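Local coordinates for protein xyloglucanase (PDB 2JEP) that hydrolyses xyloglucan of the plant cell wall, as a family 5 glycoside hydrolase built on a TIM barrel, at residues P243-R248 and K257-S262; G141-N146 and E178-V183. All coordinates share one frame; numbering follows the deposited sequence. Where two conformers were deposited one is given.

From the N terminus, contact 2 comes first. Its segment 141-146 lies in the loop after strand 125-128. The chain then runs through helix 150-167 and strand 175-178. The loop leaving that strand, in segment 178-183, returns to 141-146. Contact 2 thus closes the stretch holding this helix and strand. After helix 193-211 and strand 222-225 the chain reaches 243-248. Contact 1 closes the short helix-free loop from there to strand 259-265. The two contacts follow in series, without nesting or crossing. Their centres are about 18 Å apart. They meet inside the barrel, where S262 OG packs 3.9 Å from E178 OE2. Strand 222-225 lies between their strands.

Contact 1 of 2, residues P243-R248 and K257-S262; sequences PTDNYR and KRIMIS. With EDO (1,2-ethanediol), chain D.
P243 and I259 make the apolar part of the contact. CG of the proline ring lies 3.6 Å from I259 CD1, in one of two conformers of I259, and the two side chains run past one another in opposite senses. D245 covers the same isoleucine: its OD2 is 4.0 Å from I259 CG1. Torsion chi1 of D245 (-162°) sets CG opposite the backbone N and places OD2 beside I259. R248 extends its chain from CG to NE and brings the edge of its guanidinium to K257, with NH1 3.9 Å from K257 CA.

One water joins the polar groups. It donates to D245 OD2 at 2.7 Å and accepts from R248 NH1 and from the backbone N of R258. D245 OD2 also forms a salt bridge with R211 of helix 193-211, and R248 NH1 bonds to Q256 O. The bend of R258 at chi2 (-67°) turns its guanidinium back to the main chain, where NH1 donates to K257 O at 2.9 Å from above the carbonyl plane. NH1 also bonds to Q256 OE1. R258 NH2 donates at 3.1 Å to O2 of an ethanediol, probably from the crystallisation liquor. With an alanine in place of R258, K257 O and Q256 OE1 would probably both lose their guanidinium donor.

This is a loop packed on the entry to strand 259-265, at the N-terminal end of a TIM-barrel strand.

Contact 2 of 2, residues G141-N146 and E178-V183; sequences GWLLVN and ESMNEV
V145 and V183 touch through one methyl each. CG1 of V145 lies 3.4 Å from CG1 of V183, tighter than usual for two carbons. The V145 methyl stands opposite its own carbonyl carbon (chi1 -66°), and V183 CG1 stands opposite its own backbone N (chi1 168°). These rotations turn the two CG1 methyls against each other, and the side chains meet at a slant. The second apolar pair is looser. L143 CD2 comes to 4.0 Å from CB of M180, and these two side chains cross at about a right angle. CB is the nearest atom of M180 to L143, in one of the two conformers modelled for the methionine. All four residues are buried, and the contact between the segments is wholly apolar.

Turn and ring contacts shape the first loop. L143 is the centre of an inverse gamma turn, closed by a weak bond from L144 N to W142 O at 3.0 Å. Its CB also lies over one face of the W142 ring, 3.9 Å above the plane and toward the rim.

The polar side chains of 178-183 bond to residues of other loops and strands. E182 bonds to Y135 and H264, and N181 to R87. This Asn-Glu pair follows the fourth barrel strand, where family 5 enzymes usually carry the acid/base, so the packing probably backs the active-site end of the barrel.

L143 also rests on I153 and Y157 of helix 150-167 and on Y202 of helix 193-211. M180 packs on L199 and N203 of helix 193-211 and on P225, at the end of strand 222-225.

Contact 1 of 2, residues P243-R248 and K257-S262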
# COMPACT_ATOMS: atom_id res chain seq x y z
N PRO A 243 -10.23 6.98 13.12
CA PRO A 243 -11.66 7.04 12.89
C PRO A 243 -12.45 6.31 13.97
O PRO A 243 -11.94 5.36 14.56
CB PRO A 243 -11.83 6.32 11.56
CG PRO A 243 -10.65 5.50 11.40
CD PRO A 243 -9.54 6.15 12.12
N THR A 244 -13.68 6.73 14.21
CA THR A 244 -14.61 5.92 14.97
C THR A 244 -15.14 4.82 14.04
O THR A 244 -15.01 4.91 12.83
CB THR A 244 -15.80 6.77 15.50
OG1 THR A 244 -16.50 7.38 14.41
CG2 THR A 244 -15.31 7.87 16.46
N ASP A 245 -15.76 3.80 14.61
CA ASP A 245 -16.28 2.70 13.79
C ASP A 245 -17.60 2.21 14.37
O ASP A 245 -17.80 1.02 14.62
CB ASP A 245 -15.21 1.60 13.71
CG ASP A 245 -15.43 0.61 12.56
OD1 ASP A 245 -16.37 0.78 11.76
OD2 ASP A 245 -14.63 -0.34 12.47
N ASN A 246 -18.51 3.15 14.56
CA ASN A 246 -19.75 2.86 15.30
C ASN A 246 -20.79 2.08 14.51
O ASN A 246 -21.75 1.56 15.10
CB ASN A 246 -20.35 4.14 15.85
CG ASN A 246 -19.48 4.81 16.87
OD1 ASN A 246 -19.28 6.05 16.82
ND2 ASN A 246 -18.96 4.04 17.80
N TYR A 247 -20.62 1.96 13.19
CA TYR A 247 -21.52 1.16 12.36
C TYR A 247 -21.05 -0.27 12.14
O TYR A 247 -21.68 -1.02 11.38
CB TYR A 247 -21.78 1.83 11.00
CG TYR A 247 -22.43 3.18 11.14
CD1 TYR A 247 -23.82 3.29 11.21
CD2 TYR A 247 -21.67 4.34 11.26
CE1 TYR A 247 -24.43 4.53 11.34
CE2 TYR A 247 -22.27 5.59 11.41
CZ TYR A 247 -23.65 5.67 11.44
OH TYR A 247 -24.26 6.89 11.60
N ARG A 248 -19.93 -0.65 12.75
CA ARG A 248 -19.36 -1.96 12.55
C ARG A 248 -20.26 -3.01 13.19
O ARG A 248 -21.09 -2.72 14.06
CB ARG A 248 -17.95 -2.04 13.13
CG ARG A 248 -17.91 -2.14 14.63
CD ARG A 248 -16.52 -2.03 15.14
NE ARG A 248 -16.45 -2.45 16.53
CZ ARG A 248 -15.34 -2.57 17.22
NH1 ARG A 248 -14.16 -2.25 16.68
NH2 ARG A 248 -15.40 -2.99 18.47
N LYS A 257 -10.19 -3.68 17.61
CA LYS A 257 -10.30 -2.84 16.42
C LYS A 257 -10.50 -3.71 15.19
O LYS A 257 -10.06 -4.86 15.16
CB LYS A 257 -9.03 -2.01 16.22
CG LYS A 257 -8.47 -1.35 17.47
CD LYS A 257 -9.45 -0.40 18.09
CE LYS A 257 -8.84 0.33 19.29
NZ LYS A 257 -8.69 -0.55 20.48
N ARG A 258 -11.16 -3.15 14.17
CA ARG A 258 -11.10 -3.75 12.83
C ARG A 258 -10.61 -2.70 11.83
O ARG A 258 -11.04 -2.65 10.67
CB ARG A 258 -12.44 -4.36 12.39
CG ARG A 258 -12.74 -5.70 13.09
CD ARG A 258 -11.77 -6.79 12.66
NE ARG A 258 -12.08 -8.09 13.26
CZ ARG A 258 -11.74 -8.43 14.51
NH1 ARG A 258 -11.03 -7.63 15.31
NH2 ARG A 258 -12.11 -9.61 14.97
N ILE A 259 -9.69 -1.87 12.33
CA ILE A 259 -9.01 -0.87 11.51
C ILE A 259 -7.52 -1.09 11.65
O ILE A 259 -7.03 -1.39 12.73
CB ILE A 259 -9.42 0.56 11.89
CG1 ILE A 259 -10.91 0.76 11.61
CG2 ILE A 259 -8.57 1.59 11.11
CD1 ILE A 259 -11.44 2.03 12.15
N MET A 260 -6.82 -1.00 10.52
CA MET A 260 -5.35 -1.11 10.45
C MET A 260 -4.82 0.23 9.94
O MET A 260 -5.54 0.95 9.24
CB MET A 260 -4.93 -2.16 9.43
CG MET A 260 -5.61 -3.49 9.52
SD MET A 260 -5.12 -4.55 8.16
CE MET A 260 -5.43 -6.20 8.85
N ILE A 261 -3.55 0.52 10.23
CA ILE A 261 -2.92 1.78 9.85
C ILE A 261 -1.83 1.54 8.82
O ILE A 261 -0.99 0.65 8.98
CB ILE A 261 -2.31 2.50 11.07
CG1 ILE A 261 -3.32 2.62 12.22
CG2 ILE A 261 -1.81 3.89 10.69
CD1 ILE A 261 -4.63 3.35 11.86
N SER A 262 -1.87 2.32 7.74
CA SER A 262 -0.92 2.22 6.64
C SER A 262 0.20 3.22 6.75
O SER A 262 -0.06 4.35 7.10
CB SER A 262 -1.66 2.52 5.35
OG SER A 262 -0.79 2.70 4.26
C1 EDO D . -15.77 -10.88 14.07
O1 EDO D . -16.14 -10.56 12.73
C2 EDO D . -14.99 -12.20 14.04
O2 EDO D . -13.63 -11.97 13.62
O HOH W 1 -12.95 -0.94 14.44

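Contact 2 of 2, residues G141-N146 and E178-V183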
# COMPACT_ATOMS: atom_id res chain seq x y z
N GLY A 141 -6.89 13.21 -11.23
CA GLY A 141 -6.86 13.08 -9.77
C GLY A 141 -7.82 14.06 -9.14
O GLY A 141 -7.77 15.26 -9.46
N TRP A 142 -8.67 13.57 -8.24
CA TRP A 142 -9.78 14.36 -7.70
C TRP A 142 -9.95 14.28 -6.17
O TRP A 142 -10.65 15.10 -5.59
CB TRP A 142 -11.11 13.94 -8.39
CG TRP A 142 -11.40 12.51 -8.17
CD1 TRP A 142 -11.00 11.44 -8.95
CD2 TRP A 142 -12.09 11.92 -7.03
NE1 TRP A 142 -11.40 10.25 -8.38
CE2 TRP A 142 -12.06 10.52 -7.20
CE3 TRP A 142 -12.73 12.44 -5.90
CZ2 TRP A 142 -12.65 9.66 -6.29
CZ3 TRP A 142 -13.29 11.58 -4.99
CH2 TRP A 142 -13.26 10.21 -5.19
N LEU A 143 -9.34 13.28 -5.54
CA LEU A 143 -9.50 13.05 -4.11
C LEU A 143 -8.37 13.84 -3.46
O LEU A 143 -7.33 13.32 -3.09
CB LEU A 143 -9.45 11.56 -3.79
CG LEU A 143 -9.60 11.20 -2.32
CD1 LEU A 143 -10.98 11.59 -1.74
CD2 LEU A 143 -9.30 9.72 -2.10
N LEU A 144 -8.59 15.15 -3.39
CA LEU A 144 -7.55 16.12 -3.13
C LEU A 144 -7.83 16.86 -1.85
O LEU A 144 -8.78 17.64 -1.78
CB LEU A 144 -7.42 17.13 -4.30
CG LEU A 144 -7.13 16.54 -5.68
CD1 LEU A 144 -7.04 17.62 -6.74
CD2 LEU A 144 -5.90 15.63 -5.71
N VAL A 145 -6.96 16.66 -0.85
CA VAL A 145 -7.18 17.34 0.43
C VAL A 145 -7.20 18.87 0.27
O VAL A 145 -7.78 19.57 1.06
CB VAL A 145 -6.15 16.94 1.49
CG1 VAL A 145 -6.33 15.46 1.86
CG2 VAL A 145 -4.71 17.22 1.01
N ASN A 146 -6.48 19.36 -0.75
CA ASN A 146 -6.37 20.78 -1.06
C ASN A 146 -7.45 21.26 -2.03
O ASN A 146 -7.53 22.45 -2.32
CB ASN A 146 -4.99 21.12 -1.62
CG ASN A 146 -4.60 20.27 -2.81
OD1 ASN A 146 -4.47 20.78 -3.97
ND2 ASN A 146 -4.42 19.01 -2.58
N GLU A 178 -8.60 -0.66 1.61
CA GLU A 178 -7.69 0.43 1.99
C GLU A 178 -8.27 1.73 1.42
O GLU A 178 -8.54 1.84 0.22
CB GLU A 178 -6.30 0.14 1.39
CG GLU A 178 -5.26 1.17 1.63
CD GLU A 178 -3.95 0.86 0.95
OE1 GLU A 178 -3.89 -0.09 0.15
OE2 GLU A 178 -2.95 1.57 1.23
N SER A 179 -8.48 2.70 2.32
CA SER A 179 -9.30 3.86 1.98
C SER A 179 -8.79 4.68 0.81
O SER A 179 -9.58 5.22 0.04
CB SER A 179 -9.39 4.75 3.20
OG SER A 179 -8.11 5.20 3.61
N MET A 180 -7.47 4.77 0.73
CA MET A 180 -6.80 5.60 -0.27
C MET A 180 -5.31 5.30 -0.11
O MET A 180 -4.94 4.46 0.71
CB MET A 180 -7.14 7.08 -0.06
CG MET A 180 -6.82 7.59 1.32
SD MET A 180 -7.87 8.99 1.82
CE MET A 180 -7.19 9.37 3.42
N ASN A 181 -4.50 5.92 -0.95
CA ASN A 181 -3.09 5.57 -1.04
C ASN A 181 -2.23 6.61 -0.33
O ASN A 181 -2.18 6.61 0.92
CB ASN A 181 -2.72 5.32 -2.51
CG ASN A 181 -1.27 4.97 -2.71
OD1 ASN A 181 -0.73 4.16 -1.95
ND2 ASN A 181 -0.62 5.58 -3.71
N GLU A 182 -1.58 7.48 -1.09
CA GLU A 182 -0.69 8.52 -0.57
C GLU A 182 -1.34 9.86 -0.83
O GLU A 182 -1.39 10.34 -1.97
CB GLU A 182 0.67 8.46 -1.27
CG GLU A 182 1.40 7.16 -1.03
CD GLU A 182 2.72 7.03 -1.77
OE1 GLU A 182 3.00 7.83 -2.71
OE2 GLU A 182 3.50 6.10 -1.42
N VAL A 183 -1.93 10.41 0.23
CA VAL A 183 -2.83 11.57 0.15
C VAL A 183 -2.20 12.74 0.88
O VAL A 183 -1.90 12.68 2.08
CB VAL A 183 -4.22 11.17 0.69
CG1 VAL A 183 -5.15 12.36 0.92
CG2 VAL A 183 -4.87 10.17 -0.29